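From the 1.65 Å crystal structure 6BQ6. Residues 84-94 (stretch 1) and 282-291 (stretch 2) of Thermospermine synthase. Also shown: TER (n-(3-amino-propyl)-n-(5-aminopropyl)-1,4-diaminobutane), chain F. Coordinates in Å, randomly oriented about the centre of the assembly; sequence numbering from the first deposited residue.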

# COMPACT_ATOMS: atom_id res chain seq x y z
N GLU B 84 15.74 6.90 17.83
CA GLU B 84 15.34 6.44 19.17
C GLU B 84 15.97 7.25 20.30
O GLU B 84 15.40 7.34 21.38
CB GLU B 84 15.56 4.94 19.36
CG GLU B 84 16.98 4.46 19.23
CD GLU B 84 17.82 4.53 20.49
OE1 GLU B 84 18.98 4.06 20.43
OE2 GLU B 84 17.41 5.05 21.54
N PHE B 85 17.15 7.83 20.06
CA PHE B 85 17.81 8.70 21.05
C PHE B 85 16.87 9.83 21.53
O PHE B 85 16.94 10.26 22.67
CB PHE B 85 19.16 9.23 20.55
CG PHE B 85 19.07 10.34 19.54
CD1 PHE B 85 19.01 11.64 19.92
CD2 PHE B 85 19.02 10.06 18.19
CE1 PHE B 85 18.93 12.67 19.00
CE2 PHE B 85 18.94 11.09 17.25
CZ PHE B 85 18.88 12.39 17.66
N ILE B 86 16.00 10.33 20.63
CA ILE B 86 15.09 11.38 21.00
C ILE B 86 14.10 10.86 22.07
O ILE B 86 13.91 11.52 23.09
CB ILE B 86 14.33 11.94 19.80
CG1 ILE B 86 15.31 12.44 18.74
CG2 ILE B 86 13.37 13.06 20.20
CD1 ILE B 86 14.62 12.92 17.49
N TYR B 87 13.45 9.72 21.79
CA TYR B 87 12.47 9.19 22.68
C TYR B 87 13.16 8.85 24.03
O TYR B 87 12.62 9.14 25.09
CB TYR B 87 11.82 7.92 22.07
CG TYR B 87 10.95 7.19 23.03
CD1 TYR B 87 9.59 7.48 23.16
CD2 TYR B 87 11.47 6.17 23.82
CE1 TYR B 87 8.80 6.79 24.08
CE2 TYR B 87 10.70 5.50 24.74
CZ TYR B 87 9.37 5.81 24.86
OH TYR B 87 8.59 5.11 25.77
N HIS B 88 14.31 8.21 23.97
CA HIS B 88 14.91 7.75 25.21
C HIS B 88 15.54 8.87 26.02
O HIS B 88 15.47 8.84 27.25
CB HIS B 88 15.85 6.59 24.94
CG HIS B 88 15.12 5.37 24.49
ND1 HIS B 88 15.07 4.97 23.17
CD2 HIS B 88 14.28 4.54 25.17
CE1 HIS B 88 14.29 3.90 23.08
NE2 HIS B 88 13.82 3.61 24.28
N GLU B 89 16.13 9.87 25.39
CA GLU B 89 16.60 11.04 26.14
C GLU B 89 15.46 11.82 26.76
O GLU B 89 15.54 12.22 27.92
CB GLU B 89 17.41 11.97 25.28
CG GLU B 89 18.83 11.48 24.97
CD GLU B 89 19.67 12.50 24.25
OE1 GLU B 89 19.31 13.72 24.20
OE2 GLU B 89 20.75 12.11 23.73
N CYS B 90 14.37 12.01 26.00
CA CYS B 90 13.17 12.69 26.54
C CYS B 90 12.51 11.92 27.67
O CYS B 90 12.06 12.55 28.64
CB CYS B 90 12.14 13.00 25.49
SG CYS B 90 12.66 14.30 24.35
N LEU B 91 12.45 10.60 27.56
CA LEU B 91 11.83 9.77 28.59
C LEU B 91 12.61 9.82 29.90
O LEU B 91 12.02 9.86 30.96
CB LEU B 91 11.76 8.32 28.16
CG LEU B 91 11.26 7.22 29.15
CD1 LEU B 91 9.81 7.52 29.56
CD2 LEU B 91 11.42 5.86 28.58
N VAL B 92 13.94 9.84 29.81
CA VAL B 92 14.83 9.65 30.98
C VAL B 92 15.36 10.91 31.62
O VAL B 92 15.24 11.11 32.83
CB VAL B 92 16.00 8.69 30.60
CG1 VAL B 92 17.07 8.68 31.68
CG2 VAL B 92 15.44 7.29 30.35
N HIS B 93 15.94 11.80 30.81
CA HIS B 93 16.74 12.86 31.42
C HIS B 93 16.03 13.90 32.22
O HIS B 93 16.51 14.25 33.31
CB HIS B 93 17.71 13.44 30.40
CG HIS B 93 18.64 12.42 29.87
ND1 HIS B 93 19.34 11.58 30.70
CD2 HIS B 93 18.96 12.04 28.61
CE1 HIS B 93 20.03 10.72 29.99
NE2 HIS B 93 19.82 10.97 28.72
N PRO B 94 14.88 14.40 31.74
CA PRO B 94 14.18 15.41 32.53
C PRO B 94 13.87 14.93 33.95
O PRO B 94 14.11 15.68 34.93
CB PRO B 94 12.91 15.65 31.71
CG PRO B 94 13.34 15.41 30.30
CD PRO B 94 14.25 14.21 30.40
N1 TER F . 7.02 -2.23 25.31
C2 TER F . 8.12 -1.29 25.39
C3 TER F . 7.59 0.13 25.48
C4 TER F . 6.95 0.62 24.20
N5 TER F . 6.70 2.04 24.26
C6 TER F . 7.20 2.90 23.21
C7 TER F . 6.24 4.05 22.94
C8 TER F . 6.48 4.57 21.53
N9 TER F . 5.71 3.86 20.53
C10 TER F . 5.87 4.24 19.15
C11 TER F . 4.65 4.01 18.29
C12 TER F . 4.87 4.77 16.97
C13 TER F . 3.90 4.36 15.87
N14 TER F . 2.57 4.13 16.40
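Stretch 2, residues 282-291: RIIEENRYLD

The apolar centre is built around Tyr-289, which loses more surface to the other stretch than any other residue here. Its side chain, with chi1 at t, lies against the helix so that CG2 of Ile-86 stands almost exactly above the ring, 3.8 Å from the Tyr-289 centroid and only 4° off the normal. A branched aliphatic side chain suits this place, because its methyl group can rest on the aromatic face in a CH-pi contact. One turn on, Cys-90 approaches the same ring obliquely, its SG 3.6 Å from CE2 of Tyr-289; a small, polarizable sulfur packs well against an aromatic group without demanding much room.

Around this centre stretch 2, which has no regular helix or strand, lies against the helix of stretch 1 as an irregular segment, with no crossing angle to give. From Ile-283, beside His-93, to Arg-288, beside Phe-85, it runs back along the helix, against its direction. It turns around Arg-288 and Tyr-289, so that Leu-290 comes back beside Glu-89, Cys-90, His-93 and Pro-94. In this last step the numbering rises in both segments: the CA atoms of Ile-86 and Tyr-289 are 5.7 Å apart, and those of Glu-89 and Leu-290 6.6 Å. At least 190 residues separate any two that touch.

Leu-290 extends the apolar surface toward the end of stretch 1. Its CD2 lies 3.8 Å from CB of His-93 and also 3.8 Å from CD of Pro-94, so one methyl meets both residues. Pro-94 has no N-H to bond to the preceding turn, and the helix is kinked there, but its ring carbons offer a compact apolar surface. The His-93 ring takes up a further aliphatic contact from Ile-283, the first residue to leave helical phi/psi after the preceding helix: CD1 of Ile-283 sits over one ring face, 4.2 Å from the His-93 centroid. Both ring nitrogens of His-93 are hydrogen-bonded elsewhere in the structure.

In the other direction lies Phe-85, whose CE1 is 3.7 Å from CB of Tyr-289. Here the contact changes character. Arg-288 lays its guanidinium flat on the Phe-85 ring, the planes at 22° and the CZ atom of Arg-288 4.0 Å from the Phe-85 centroid. The flat cation thus gains both stacking and a cation-pi interaction, while the exposed residue covers a buried phenyl ring.

The polar anchor is Glu-89, a buried carboxylate pointing toward stretch 2. At the turn, three successive backbone N-H groups, of Arg-288, Tyr-289 and Leu-290, point at it. Arg-288 N donates to Glu-89 OE2 at 2.9 Å, while Tyr-289 N and Leu-290 N both donate to Glu-89 OE1, at 2.8 and 3.0 Å. The carboxylate suits this place because its two oxygens can accept all three bonds, which fix the loop backbone on the helix. Asn-287 completes the edge: its CB lies 3.4 Å from Glu-89 OE1, and its ND2 donates to the backbone O of Leu-290 at 3.3 Å, bracing the bend within stretch 2 itself.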

# COMPACT_ATOMS: atom_id res chain seq x y z
N ARG B 282 26.40 15.78 35.75
CA ARG B 282 25.91 14.45 36.10
C ARG B 282 25.89 13.41 35.01
O ARG B 282 25.98 12.22 35.28
CB ARG B 282 24.51 14.56 36.62
CG ARG B 282 24.35 15.35 37.88
CD ARG B 282 22.92 15.12 38.22
NE ARG B 282 22.33 16.06 39.11
CZ ARG B 282 21.06 15.97 39.52
NH1 ARG B 282 20.54 16.88 40.31
NH2 ARG B 282 20.30 14.97 39.08
N ILE B 283 25.76 13.85 33.77
CA ILE B 283 25.59 12.91 32.68
C ILE B 283 26.90 12.76 31.92
O ILE B 283 27.54 13.76 31.53
CB ILE B 283 24.51 13.40 31.71
CG1 ILE B 283 23.16 13.49 32.42
CG2 ILE B 283 24.49 12.47 30.50
CD1 ILE B 283 22.05 14.06 31.52
N ILE B 284 27.28 11.51 31.71
CA ILE B 284 28.45 11.11 30.90
C ILE B 284 28.17 11.41 29.42
O ILE B 284 27.12 11.03 28.89
CB ILE B 284 28.73 9.60 31.08
CG1 ILE B 284 29.10 9.30 32.54
CG2 ILE B 284 29.85 9.09 30.16
CD1 ILE B 284 29.15 7.81 32.85
N GLU B 285 29.11 12.09 28.76
CA GLU B 285 28.94 12.52 27.36
C GLU B 285 27.79 13.53 27.14
O GLU B 285 26.97 13.79 28.02
CB GLU B 285 28.79 11.33 26.41
CG GLU B 285 30.02 10.45 26.34
CD GLU B 285 30.05 9.59 25.09
OE1 GLU B 285 29.72 8.38 25.21
OE2 GLU B 285 30.39 10.11 23.99
N GLU B 286 27.80 14.13 25.96
CA GLU B 286 26.83 15.14 25.59
C GLU B 286 25.57 14.44 25.12
O GLU B 286 25.65 13.52 24.34
CB GLU B 286 27.35 15.97 24.42
CG GLU B 286 28.18 17.15 24.84
CD GLU B 286 27.32 18.41 24.92
OE1 GLU B 286 26.93 18.74 26.07
OE2 GLU B 286 27.00 19.02 23.84
N ASN B 287 24.43 14.93 25.57
CA ASN B 287 23.15 14.54 24.97
C ASN B 287 23.10 14.98 23.52
O ASN B 287 23.70 16.00 23.15
CB ASN B 287 21.99 15.19 25.71
CG ASN B 287 21.74 14.56 27.07
OD1 ASN B 287 22.23 13.50 27.37
ND2 ASN B 287 20.91 15.20 27.88
N ARG B 288 22.43 14.18 22.70
CA ARG B 288 22.26 14.43 21.27
C ARG B 288 21.02 15.30 21.02
O ARG B 288 21.00 16.12 20.11
CB ARG B 288 22.19 13.08 20.54
CG ARG B 288 23.49 12.28 20.65
CD ARG B 288 23.36 10.81 20.19
NE ARG B 288 23.09 10.79 18.76
CZ ARG B 288 22.64 9.76 18.04
NH1 ARG B 288 22.37 8.57 18.59
NH2 ARG B 288 22.44 9.94 16.73
N TYR B 289 19.97 15.11 21.82
CA TYR B 289 18.70 15.80 21.57
C TYR B 289 18.47 16.90 22.59
O TYR B 289 18.06 17.99 22.25
CB TYR B 289 17.48 14.85 21.61
CG TYR B 289 16.22 15.61 21.32
CD1 TYR B 289 15.94 16.07 20.06
CD2 TYR B 289 15.33 15.90 22.34
CE1 TYR B 289 14.77 16.81 19.81
CE2 TYR B 289 14.20 16.61 22.10
CZ TYR B 289 13.93 17.07 20.89
OH TYR B 289 12.78 17.81 20.73
N LEU B 290 18.67 16.59 23.86
CA LEU B 290 18.12 17.38 24.93
C LEU B 290 19.18 18.31 25.58
O LEU B 290 20.20 17.83 26.05
CB LEU B 290 17.54 16.42 25.95
CG LEU B 290 16.60 17.07 26.92
CD1 LEU B 290 15.21 17.31 26.34
CD2 LEU B 290 16.52 16.20 28.14
N ASP B 291 18.96 19.62 25.52
CA ASP B 291 19.56 20.59 26.43
C ASP B 291 18.43 21.25 27.20
O ASP B 291 17.24 20.92 27.01
CB ASP B 291 20.52 21.58 25.74
CG ASP B 291 19.87 22.46 24.72
OD1 ASP B 291 18.60 22.47 24.59
OD2 ASP B 291 20.63 23.15 23.98